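Local coordinates for uncharacterized protein (Bacteroides uniformis, PDB 4K61) that is of unknown function but belongs to the DUF2874 family of PepSY-like proteins, putatively related to beta-lactamase inhibitors, at residues 6-11 and 48-53; 25-30 and 134-139; 67-72 and 113-118; 81-86 and 100-105. One frame throughout, in Å; residues are numbered along the deposited sequence.

Contact 1 (6-11 and 48-53); sequences ADVQAA and GQAQWV
A50 presses its methyl group against one flank of helix 6-15, where D7 and V8, and A11 one turn on, line the contact. The apolar part is small: V8 CG2 comes within 3.9 Å of A50 CB, and A11 CB lies 4.1 Å from the same methyl. V8 CG2 stands beside its own backbone N and anti to the carbonyl carbon, because CG1 takes the place anti to N (chi1 171°). Backbone oxygens make the shorter approaches in both directions. A50 CB sits 3.5 Å from D7 O, an oxygen already used by A11 N inside the helix, while A11 CB rests 3.4 Å from A50 O. Helix 6-15 packs on the first strands of the antiparallel sheet, V8 on W24, Y31 and F46 and A11 on F46, and its flank meets the turn between strands 40-46 and 52-58. The left-handed backbone of A50 (phi 60°, psi 32°) belongs to this tight turn, which D47 OD1 holds by accepting bonds from Q49 N and Q51 N. The polar link runs through water at the solvent edge: one water donates to D7 OD2 at 2.6 Å and, weakly, to Q49 O at 3.3 Å. D7 OD1 meanwhile takes a weak bond from V8 N.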
loop_
_atom_site.group_PDB
_atom_site.type_symbol
_atom_site.label_atom_id
_atom_site.label_comp_id
_atom_site.label_asym_id
_atom_site.label_seq_id
_atom_site.Cartn_x
_atom_site.Cartn_y
_atom_site.Cartn_z
ATOM N N ALA A 6 -12.740 20.398 -1.638
ATOM C CA ALA A 6 -12.079 20.999 -2.807
ATOM C C ALA A 6 -10.550 21.095 -2.642
ATOM O O ALA A 6 -9.820 20.776 -3.579
ATOM C CB ALA A 6 -12.664 22.353 -3.109
ATOM N N ASP A 7 -10.064 21.492 -1.463
ATOM C CA ASP A 7 -8.605 21.596 -1.248
ATOM C C ASP A 7 -7.872 20.247 -1.285
ATOM O O ASP A 7 -6.711 20.171 -1.707
ATOM C CB ASP A 7 -8.275 22.319 0.050
ATOM C CG ASP A 7 -8.739 21.565 1.297
ATOM O OD1 ASP A 7 -9.545 20.612 1.197
ATOM O OD2 ASP A 7 -8.298 21.941 2.412
ATOM N N VAL A 8 -8.542 19.174 -0.874
ATOM C CA VAL A 8 -7.966 17.815 -1.030
ATOM C C VAL A 8 -7.928 17.389 -2.490
ATOM O O VAL A 8 -6.923 16.857 -2.971
ATOM C CB VAL A 8 -8.748 16.783 -0.182
ATOM C CG1 VAL A 8 -8.316 15.363 -0.501
ATOM C CG2 VAL A 8 -8.537 17.075 1.292
ATOM N N GLN A 9 -9.007 17.635 -3.224
ATOM C CA GLN A 9 -9.024 17.310 -4.651
ATOM C C GLN A 9 -7.951 18.108 -5.373
ATOM O O GLN A 9 -7.272 17.573 -6.261
ATOM C CB GLN A 9 -10.408 17.571 -5.267
ATOM C CG GLN A 9 -11.485 16.660 -4.677
ATOM C CD GLN A 9 -12.764 16.651 -5.484
ATOM O OE1 GLN A 9 -12.746 16.508 -6.700
ATOM N NE2 GLN A 9 -13.893 16.800 -4.796
ATOM N N ALA A 10 -7.776 19.364 -4.971
ATOM C CA ALA A 10 -6.739 20.236 -5.572
ATOM C C ALA A 10 -5.328 19.750 -5.236
ATOM O O ALA A 10 -4.413 19.793 -6.087
ATOM C CB ALA A 10 -6.913 21.677 -5.122
ATOM N N ALA A 11 -5.148 19.254 -4.026
ATOM C CA ALA A 11 -3.826 18.728 -3.623
ATOM C C ALA A 11 -3.418 17.509 -4.438
ATOM O O ALA A 11 -2.256 17.385 -4.805
ATOM C CB ALA A 11 -3.793 18.383 -2.156
ATOM N N GLY A 48 -6.843 15.989 6.903
ATOM C CA GLY A 48 -7.783 17.124 6.838
ATOM C C GLY A 48 -7.203 18.439 6.339
ATOM O O GLY A 48 -7.952 19.339 5.946
ATOM N N GLN A 49 -5.876 18.572 6.385
ATOM C CA GLN A 49 -5.206 19.770 5.896
ATOM C C GLN A 49 -4.720 19.589 4.465
ATOM O O GLN A 49 -3.926 20.378 3.979
ATOM C CB GLN A 49 -4.048 20.128 6.822
ATOM C CG GLN A 49 -4.533 20.535 8.190
ATOM C CD GLN A 49 -3.420 21.046 9.081
ATOM O OE1 GLN A 49 -2.679 20.265 9.672
ATOM N NE2 GLN A 49 -3.301 22.363 9.183
ATOM N N ALA A 50 -5.239 18.564 3.792
ATOM C CA ALA A 50 -4.894 18.256 2.400
ATOM C C ALA A 50 -3.396 17.982 2.210
ATOM O O ALA A 50 -2.838 18.245 1.150
ATOM C CB ALA A 50 -5.371 19.361 1.474
ATOM N N GLN A 51 -2.755 17.418 3.229
ATOM C CA GLN A 51 -1.357 17.003 3.094
ATOM C C GLN A 51 -1.324 15.492 2.877
ATOM O O GLN A 51 -2.013 14.719 3.580
ATOM C CB GLN A 51 -0.487 17.427 4.286
ATOM C CG GLN A 51 0.197 18.783 4.043
ATOM C CD GLN A 51 1.547 18.896 4.732
ATOM O OE1 GLN A 51 1.760 19.707 5.653
ATOM N NE2 GLN A 51 2.472 18.058 4.286
ATOM N N TRP A 52 -0.558 15.062 1.885
ATOM C CA TRP A 52 -0.467 13.641 1.646
ATOM C C TRP A 52 0.393 12.976 2.719
ATOM O O TRP A 52 1.451 13.489 3.110
ATOM C CB TRP A 52 0.050 13.331 0.238
ATOM C CG TRP A 52 1.548 13.381 0.063
ATOM C CD1 TRP A 52 2.297 14.466 -0.190
ATOM C CD2 TRP A 52 2.441 12.256 0.022
ATOM N NE1 TRP A 52 3.622 14.112 -0.325
ATOM C CE2 TRP A 52 3.736 12.758 -0.210
ATOM C CE3 TRP A 52 2.270 10.882 0.197
ATOM C CZ2 TRP A 52 4.861 11.942 -0.273
ATOM C CZ3 TRP A 52 3.399 10.053 0.121
ATOM C CH2 TRP A 52 4.675 10.596 -0.096
ATOM N N VAL A 53 -0.082 11.834 3.203
ATOM C CA VAL A 53 0.622 11.135 4.306
ATOM C C VAL A 53 1.087 9.721 3.962
ATOM O O VAL A 53 1.937 9.173 4.646
ATOM C CB VAL A 53 -0.225 11.146 5.583
ATOM C CG1 VAL A 53 -0.452 12.574 6.031
ATOM C CG2 VAL A 53 -1.558 10.449 5.359
HETATM O O HOH W 1 -5.880 22.879 2.933
#

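Contact 2 (25-30 and 134-139); sequences SHDESY and LGAATF
D27 and A136 meet where the hairpin turn after strand 23-27 faces the start of the C-terminal segment. From D27 CB the chain runs anti to the backbone N (chi1 180°), which sends CG across to 3.9 Å from A136 N. Of the two carboxylate oxygens, OD1 stays 4.0 Å from A136 N, while OD2 accepts its hydrogen at 3.2 Å with an N-H...O angle of 161°. The N-H arrives on the syn side of OD2, 30° out of the carboxylate plane. OD2 also lies 3.5 Å from G135 CA and is bonded by W45 NE1, its stronger partner, so a backbone amide and an indole N-H grip one oxygen. Residues 27-30 form a type II' turn joining strands 23-27 and 30-37, a beta hairpin with a two-residue loop, E28 and S29, closed by D27 N to Y30 O and Y30 N to D27 O; D27 and Y30 thus present their side chains from paired positions to the same alanine. A136 CB touches Y30 CD2 at 3.7 Å, approaching the ring obliquely. E28, exposed at the turn, extends its chain beyond CG toward residues 136-137: OE2 comes to 3.7 Å from A136 CB, and OE1 to 3.8 Å from A137 CB.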
loop_
_atom_site.group_PDB
_atom_site.type_symbol
_atom_site.label_atom_id
_atom_site.label_comp_id
_atom_site.label_asym_id
_atom_site.label_seq_id
_atom_site.Cartn_x
_atom_site.Cartn_y
_atom_site.Cartn_z
ATOM N N SER A 25 -12.590 7.747 -1.230
ATOM C CA SER A 25 -13.147 7.055 -0.082
ATOM C C SER A 25 -12.572 7.653 1.200
ATOM O O SER A 25 -11.745 8.566 1.148
ATOM C CB SER A 25 -12.874 5.542 -0.155
ATOM O OG SER A 25 -11.500 5.281 -0.089
ATOM N N HIS A 26 -13.109 7.191 2.328
ATOM C CA HIS A 26 -12.709 7.645 3.656
ATOM C C HIS A 26 -12.064 6.460 4.378
ATOM O O HIS A 26 -12.519 5.328 4.228
ATOM C CB HIS A 26 -13.951 8.101 4.418
ATOM C CG HIS A 26 -14.526 9.399 3.945
ATOM N ND1 HIS A 26 -15.283 10.191 4.778
ATOM C CD2 HIS A 26 -14.453 10.062 2.760
ATOM C CE1 HIS A 26 -15.676 11.269 4.125
ATOM N NE2 HIS A 26 -15.195 11.213 2.896
ATOM N N ASP A 27 -10.980 6.701 5.112
ATOM C CA ASP A 27 -10.248 5.629 5.807
ATOM C C ASP A 27 -9.798 6.263 7.106
ATOM O O ASP A 27 -8.893 7.091 7.132
ATOM C CB ASP A 27 -9.053 5.152 4.979
ATOM C CG ASP A 27 -8.245 4.033 5.649
ATOM O OD1 ASP A 27 -8.578 3.611 6.785
ATOM O OD2 ASP A 27 -7.247 3.601 5.008
ATOM N N GLU A 28 -10.483 5.878 8.175
ATOM C CA GLU A 28 -10.442 6.556 9.459
ATOM C C GLU A 28 -10.350 8.103 9.322
ATOM O O GLU A 28 -11.331 8.759 8.915
ATOM C CB GLU A 28 -9.424 5.871 10.400
ATOM C CG GLU A 28 -7.926 5.977 10.136
ATOM C CD GLU A 28 -7.095 4.984 10.977
ATOM O OE1 GLU A 28 -7.638 3.961 11.494
ATOM O OE2 GLU A 28 -5.875 5.237 11.138
ATOM N N SER A 29 -9.185 8.672 9.615
ATOM C CA SER A 29 -8.981 10.125 9.596
ATOM C C SER A 29 -8.678 10.736 8.205
ATOM O O SER A 29 -8.414 11.931 8.109
ATOM C CB SER A 29 -7.782 10.443 10.491
ATOM O OG SER A 29 -7.600 11.847 10.556
ATOM N N TYR A 30 -8.667 9.926 7.143
ATOM C CA TYR A 30 -8.080 10.326 5.860
ATOM C C TYR A 30 -9.025 10.190 4.678
ATOM O O TYR A 30 -9.988 9.403 4.701
ATOM C CB TYR A 30 -6.859 9.439 5.594
ATOM C CG TYR A 30 -5.864 9.500 6.705
ATOM C CD1 TYR A 30 -4.989 10.584 6.828
ATOM C CD2 TYR A 30 -5.810 8.493 7.656
ATOM C CE1 TYR A 30 -4.107 10.673 7.889
ATOM C CE2 TYR A 30 -4.906 8.560 8.700
ATOM C CZ TYR A 30 -4.064 9.647 8.806
ATOM O OH TYR A 30 -3.199 9.689 9.858
ATOM N N LEU A 134 -3.961 -3.042 4.437
ATOM C CA LEU A 134 -3.123 -1.957 3.878
ATOM C C LEU A 134 -3.641 -0.575 4.209
ATOM O O LEU A 134 -3.059 0.433 3.797
ATOM C CB LEU A 134 -3.010 -2.074 2.361
ATOM C CG LEU A 134 -2.156 -3.245 1.908
ATOM C CD1 LEU A 134 -2.343 -3.423 0.425
ATOM C CD2 LEU A 134 -0.697 -3.033 2.282
ATOM N N GLY A 135 -4.698 -0.514 5.020
ATOM C CA GLY A 135 -5.217 0.752 5.473
ATOM C C GLY A 135 -4.275 1.518 6.368
ATOM O O GLY A 135 -3.253 1.020 6.828
ATOM N N ALA A 136 -4.690 2.741 6.672
ATOM C CA ALA A 136 -3.905 3.705 7.451
ATOM C C ALA A 136 -3.455 3.222 8.844
ATOM O O ALA A 136 -2.386 3.624 9.343
ATOM C CB ALA A 136 -4.726 4.983 7.592
ATOM N N ALA A 137 -4.285 2.405 9.485
ATOM C CA ALA A 137 -4.011 1.925 10.849
ATOM C C ALA A 137 -2.697 1.132 10.921
ATOM O O ALA A 137 -2.001 1.160 11.940
ATOM C CB ALA A 137 -5.172 1.075 11.340
ATOM N N THR A 138 -2.357 0.464 9.822
ATOM C CA THR A 138 -1.120 -0.336 9.725
ATOM C C THR A 138 0.120 0.527 9.756
ATOM O O THR A 138 1.114 0.197 10.405
ATOM C CB THR A 138 -1.145 -1.146 8.443
ATOM O OG1 THR A 138 -2.251 -2.044 8.509
ATOM C CG2 THR A 138 0.151 -1.925 8.236
ATOM N N PHE A 139 0.056 1.679 9.103
ATOM C CA PHE A 139 1.267 2.431 8.849
ATOM C C PHE A 139 1.393 3.742 9.572
ATOM O O PHE A 139 2.514 4.194 9.846
ATOM C CB PHE A 139 1.383 2.671 7.334
ATOM C CG PHE A 139 1.467 1.405 6.518
ATOM C CD1 PHE A 139 2.670 0.699 6.445
ATOM C CD2 PHE A 139 0.362 0.923 5.845
ATOM C CE1 PHE A 139 2.752 -0.458 5.704
ATOM C CE2 PHE A 139 0.454 -0.216 5.045
ATOM C CZ PHE A 139 1.651 -0.920 4.998
#

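Contact 3 (67-72 and 113-118); sequences PAVYNA and ILFTPT
V69 lies over F115, joining helix 67-75 to the end of strand 110-115 in a helix-on-sheet packing: the helix lies against one face of the antiparallel sheet, and F115 points from that face toward the helix. The close-packed part centres on the two branches of V69. CG1, anti to the backbone N (chi1 174°), sits over one face of the F115 ring, displaced toward the rim on the CG side. This is a CH-pi contact, with CG1 4.3 Å from the ring centroid and 23° off the normal. CG2 instead turns to the backbone beyond the strand, 3.3 Å from T116 O and 3.5 Å from P117 O. One turn further along the helix, A72 CB reaches F115 CE2 at 4.0 Å in an oblique approach. F115 also packs on I121 and V100 of the neighbouring strands. Toward solvent the contact thins to A68 and the exposed T118, whose CB is directed away from the helix, so that its backbone makes the approach. The hydroxyls of buried T116 and exposed T118 both bond to E120 OE1. T116 OG1 also receives a weak bond from T118 N. At the outer margin, A68 CB stands 3.4 Å from T118 O.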
loop_
_atom_site.group_PDB
_atom_site.type_symbol
_atom_site.label_atom_id
_atom_site.label_comp_id
_atom_site.label_asym_id
_atom_site.label_seq_id
_atom_site.Cartn_x
_atom_site.Cartn_y
_atom_site.Cartn_z
ATOM N N PRO A 67 15.483 -6.825 -6.068
ATOM C CA PRO A 67 16.067 -8.147 -5.876
ATOM C C PRO A 67 16.315 -8.535 -4.407
ATOM O O PRO A 67 16.045 -9.673 -4.021
ATOM C CB PRO A 67 17.391 -8.053 -6.658
ATOM C CG PRO A 67 17.099 -7.084 -7.744
ATOM C CD PRO A 67 16.163 -6.076 -7.136
ATOM N N ALA A 68 16.807 -7.596 -3.593
ATOM C CA ALA A 68 17.067 -7.859 -2.171
ATOM C C ALA A 68 15.795 -8.304 -1.457
ATOM O O ALA A 68 15.829 -9.189 -0.615
ATOM C CB ALA A 68 17.632 -6.613 -1.490
ATOM N N VAL A 69 14.675 -7.678 -1.797
ATOM C CA VAL A 69 13.383 -8.031 -1.229
ATOM C C VAL A 69 12.926 -9.404 -1.708
ATOM O O VAL A 69 12.525 -10.233 -0.903
ATOM C CB VAL A 69 12.326 -6.940 -1.500
ATOM C CG1 VAL A 69 10.956 -7.391 -1.024
ATOM C CG2 VAL A 69 12.734 -5.637 -0.811
ATOM N N TYR A 70 13.044 -9.664 -3.003
ATOM C CA TYR A 70 12.708 -10.974 -3.557
ATOM C C TYR A 70 13.498 -12.073 -2.848
ATOM O O TYR A 70 12.930 -13.050 -2.355
ATOM C CB TYR A 70 12.974 -11.008 -5.059
ATOM C CG TYR A 70 12.455 -12.255 -5.731
ATOM C CD1 TYR A 70 13.183 -13.445 -5.696
ATOM C CD2 TYR A 70 11.227 -12.248 -6.393
ATOM C CE1 TYR A 70 12.700 -14.600 -6.308
ATOM C CE2 TYR A 70 10.738 -13.389 -7.015
ATOM C CZ TYR A 70 11.476 -14.561 -6.971
ATOM O OH TYR A 70 10.987 -15.688 -7.592
ATOM N N ASN A 71 14.804 -11.885 -2.767
ATOM C CA ASN A 71 15.654 -12.861 -2.103
ATOM C C ASN A 71 15.306 -13.055 -0.652
ATOM O O ASN A 71 15.302 -14.174 -0.179
ATOM C CB ASN A 71 17.132 -12.484 -2.250
ATOM C CG ASN A 71 17.591 -12.544 -3.680
ATOM O OD1 ASN A 71 17.005 -13.246 -4.501
ATOM N ND2 ASN A 71 18.630 -11.788 -3.995
ATOM N N ALA A 72 14.994 -11.975 0.057
ATOM C CA ALA A 72 14.673 -12.069 1.471
ATOM C C ALA A 72 13.346 -12.777 1.668
ATOM O O ALA A 72 13.206 -13.589 2.581
ATOM C CB ALA A 72 14.660 -10.700 2.122
ATOM N N ILE A 113 3.690 -9.161 5.367
ATOM C CA ILE A 113 5.098 -8.987 5.737
ATOM C C ILE A 113 5.593 -7.660 5.162
ATOM O O ILE A 113 5.427 -7.383 3.957
ATOM C CB ILE A 113 5.950 -10.164 5.174
ATOM C CG1 ILE A 113 5.341 -11.536 5.522
ATOM C CG2 ILE A 113 7.369 -10.094 5.715
ATOM C CD1 ILE A 113 4.569 -12.172 4.389
ATOM N N LEU A 114 6.216 -6.849 6.021
ATOM C CA LEU A 114 6.738 -5.538 5.651
ATOM C C LEU A 114 8.255 -5.614 5.565
ATOM O O LEU A 114 8.899 -6.024 6.503
ATOM C CB LEU A 114 6.308 -4.493 6.641
ATOM C CG LEU A 114 4.820 -4.401 6.941
ATOM C CD1 LEU A 114 4.581 -3.223 7.884
ATOM C CD2 LEU A 114 3.991 -4.272 5.668
ATOM N N PHE A 115 8.772 -5.274 4.381
ATOM C CA PHE A 115 10.180 -5.272 4.099
ATOM C C PHE A 115 10.672 -3.842 3.867
ATOM O O PHE A 115 9.975 -3.031 3.231
ATOM C CB PHE A 115 10.460 -6.029 2.806
ATOM C CG PHE A 115 10.155 -7.490 2.851
ATOM C CD1 PHE A 115 8.895 -7.966 2.525
ATOM C CD2 PHE A 115 11.151 -8.403 3.188
ATOM C CE1 PHE A 115 8.643 -9.333 2.507
ATOM C CE2 PHE A 115 10.895 -9.748 3.218
ATOM C CZ PHE A 115 9.649 -10.227 2.868
ATOM N N THR A 116 11.889 -3.535 4.302
ATOM C CA THR A 116 12.567 -2.347 3.819
ATOM C C THR A 116 12.978 -2.592 2.352
ATOM O O THR A 116 12.980 -3.738 1.888
ATOM C CB THR A 116 13.854 -2.054 4.612
ATOM O OG1 THR A 116 14.797 -3.106 4.404
ATOM C CG2 THR A 116 13.544 -1.946 6.089
ATOM N N PRO A 117 13.348 -1.523 1.637
ATOM C CA PRO A 117 13.731 -1.728 0.235
ATOM C C PRO A 117 14.986 -2.591 0.066
ATOM O O PRO A 117 15.222 -3.117 -1.024
ATOM C CB PRO A 117 13.946 -0.296 -0.272
ATOM C CG PRO A 117 13.102 0.558 0.625
ATOM C CD PRO A 117 13.274 -0.090 1.970
ATOM N N THR A 118 15.783 -2.748 1.120
ATOM C CA THR A 118 16.958 -3.623 1.081
ATOM C C THR A 118 16.675 -5.025 1.631
ATOM O O THR A 118 17.585 -5.807 1.825
ATOM C CB THR A 118 18.159 -2.993 1.839
ATOM O OG1 THR A 118 17.767 -2.570 3.151
ATOM C CG2 THR A 118 18.705 -1.792 1.074
#

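Contact 4 (81-86 and 100-105); sequences GMVQNV and VEVGMA
M82 and G103 open an antiparallel ladder between strands 82-90 and 97-103, in which the axes of 82-86 and 100-103 approach to 4.4 Å with 140° between their directions; a classic beta bulge interrupts it where Q84 and N85 both face E101. M82 N to G103 O, at 2.7 Å, lies in the carbonyl plane, and G103 N returns a bond to M82 O. At the bulge E101 O takes two amides, Q84 N at 2.7 Å and nearly straight (172°), and N85 N weakly at 3.3 Å. E101 N then bonds N85 O, so the ladder resumes one residue out of step. On the face that V86 shares with them, V83, V100 and V102 meet loosely: V83 CG2 is 4.2 Å from V102 CG1, and F73 of helix 67-75 packs on all three. On the other face N85 CB and E101 CB stand 4.1 Å apart. Q84, extended beyond CG, lays its amide over G103, with NE2 3.7 Å from G103 CA. Selenomethionine M104 folds its chain back to set SE 3.8 Å from G81 CA. The chemistry divides the hairpin: V83, V100 and V102 face helix 67-75, while N85 and E101 lie on the other face, where N85 ND2 bonds T87 OG1, and the backbone bonds carry the polar link between the strands.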
loop_
_atom_site.group_PDB
_atom_site.type_symbol
_atom_site.label_atom_id
_atom_site.label_comp_id
_atom_site.label_asym_id
_atom_site.label_seq_id
_atom_site.Cartn_x
_atom_site.Cartn_y
_atom_site.Cartn_z
ATOM N N GLY A 81 3.882 -19.800 1.073
ATOM C CA GLY A 81 2.560 -19.299 0.691
ATOM C C GLY A 81 2.415 -18.847 -0.753
ATOM O O GLY A 81 3.379 -18.811 -1.508
HETATM N N MSE A 82 1.191 -18.492 -1.113
HETATM C CA MSE A 82 0.880 -17.907 -2.408
HETATM C C MSE A 82 0.889 -16.402 -2.239
HETATM O O MSE A 82 0.154 -15.873 -1.416
HETATM C CB MSE A 82 -0.526 -18.404 -2.812
HETATM C CG MSE A 82 -0.612 -19.799 -3.425
HETATM SE SE MSE A 82 -0.323 -21.239 -2.082
HETATM C CE MSE A 82 -1.139 -22.813 -2.941
ATOM N N VAL A 83 1.686 -15.693 -3.038
ATOM C CA VAL A 83 1.674 -14.225 -2.984
ATOM C C VAL A 83 0.363 -13.704 -3.549
ATOM O O VAL A 83 0.003 -14.030 -4.679
ATOM C CB VAL A 83 2.861 -13.594 -3.740
ATOM C CG1 VAL A 83 2.732 -12.077 -3.781
ATOM C CG2 VAL A 83 4.156 -13.999 -3.064
ATOM N N GLN A 84 -0.368 -12.928 -2.757
ATOM C CA GLN A 84 -1.669 -12.417 -3.153
ATOM C C GLN A 84 -1.719 -10.925 -3.356
ATOM O O GLN A 84 -2.626 -10.424 -4.016
ATOM C CB GLN A 84 -2.733 -12.807 -2.130
ATOM C CG GLN A 84 -2.999 -14.289 -2.126
ATOM C CD GLN A 84 -3.938 -14.721 -1.015
ATOM O OE1 GLN A 84 -4.198 -13.976 -0.071
ATOM N NE2 GLN A 84 -4.416 -15.949 -1.105
ATOM N N ASN A 85 -0.754 -10.195 -2.802
ATOM C CA ASN A 85 -0.657 -8.760 -3.031
ATOM C C ASN A 85 0.759 -8.299 -2.782
ATOM O O ASN A 85 1.458 -8.846 -1.921
ATOM C CB ASN A 85 -1.652 -7.981 -2.183
ATOM C CG ASN A 85 -1.659 -6.463 -2.493
ATOM O OD1 ASN A 85 -2.425 -5.967 -3.320
ATOM N ND2 ASN A 85 -0.787 -5.724 -1.812
ATOM N N VAL A 86 1.198 -7.343 -3.603
ATOM C CA VAL A 86 2.505 -6.698 -3.436
ATOM C C VAL A 86 2.293 -5.190 -3.630
ATOM O O VAL A 86 1.769 -4.771 -4.660
ATOM C CB VAL A 86 3.549 -7.203 -4.447
ATOM C CG1 VAL A 86 4.879 -6.527 -4.211
ATOM C CG2 VAL A 86 3.689 -8.713 -4.307
ATOM N N VAL A 100 4.047 -7.292 1.474
ATOM C CA VAL A 100 3.705 -8.525 0.752
ATOM C C VAL A 100 2.638 -9.284 1.533
ATOM O O VAL A 100 2.787 -9.504 2.735
ATOM C CB VAL A 100 4.923 -9.437 0.601
ATOM C CG1 VAL A 100 4.507 -10.710 -0.093
ATOM C CG2 VAL A 100 6.023 -8.710 -0.149
ATOM N N GLU A 101 1.555 -9.669 0.858
ATOM C CA GLU A 101 0.533 -10.503 1.489
ATOM C C GLU A 101 0.575 -11.894 0.890
ATOM O O GLU A 101 0.574 -12.036 -0.339
ATOM C CB GLU A 101 -0.870 -9.922 1.354
ATOM C CG GLU A 101 -1.848 -10.700 2.225
ATOM C CD GLU A 101 -3.140 -9.952 2.547
ATOM O OE1 GLU A 101 -3.136 -8.697 2.530
ATOM O OE2 GLU A 101 -4.144 -10.632 2.883
ATOM N N VAL A 102 0.613 -12.906 1.762
ATOM C CA VAL A 102 0.598 -14.297 1.324
ATOM C C VAL A 102 -0.577 -15.053 1.921
ATOM O O VAL A 102 -0.945 -14.801 3.076
ATOM C CB VAL A 102 1.887 -15.036 1.690
ATOM C CG1 VAL A 102 3.066 -14.410 0.978
ATOM C CG2 VAL A 102 2.139 -15.041 3.192
ATOM N N GLY A 103 -1.096 -16.012 1.155
ATOM C CA GLY A 103 -2.092 -16.972 1.616
ATOM C C GLY A 103 -1.365 -18.306 1.729
ATOM O O GLY A 103 -0.584 -18.657 0.858
HETATM N N MSE A 104 -1.578 -19.044 2.818
HETATM C CA MSE A 104 -0.837 -20.308 3.043
HETATM C C MSE A 104 -1.547 -21.497 2.469
HETATM O O MSE A 104 -2.706 -21.407 2.023
HETATM C CB MSE A 104 -0.529 -20.536 4.521
HETATM C CG MSE A 104 0.199 -19.366 5.167
HETATM SE SE MSE A 104 1.980 -18.952 4.385
HETATM C CE MSE A 104 2.839 -20.652 4.930
ATOM N N ALA A 105 -0.830 -22.624 2.489
ATOM C CA ALA A 105 -1.300 -23.905 1.951
ATOM C C ALA A 105 -2.722 -24.272 2.379
ATOM O O ALA A 105 -3.552 -24.635 1.534
ATOM C CB ALA A 105 -0.346 -25.020 2.357
#

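All four contacts reach one eight-stranded antiparallel sheet whose strands follow chain order, spread along its length. Contact 1 lies at the N-terminal end, about 33 Å between centres from contact 4 and 31 Å from contact 3, on the opposite side of the chain's centre. Contacts 3 and 4, centres 14 Å apart, lie on neighbouring strands, 110-115 in contact 3 and 97-103 in contact 4, and F115 packs on V100. Contact 2 bridges the two halves: V53 touches Y30, L134 touches N85, and F139 touches L114. Along the chain, contacts 1 and 2 interleave, contact 4 nests within contact 3, and contact 3 within contact 2, so the C-terminal segment returns to the early strands.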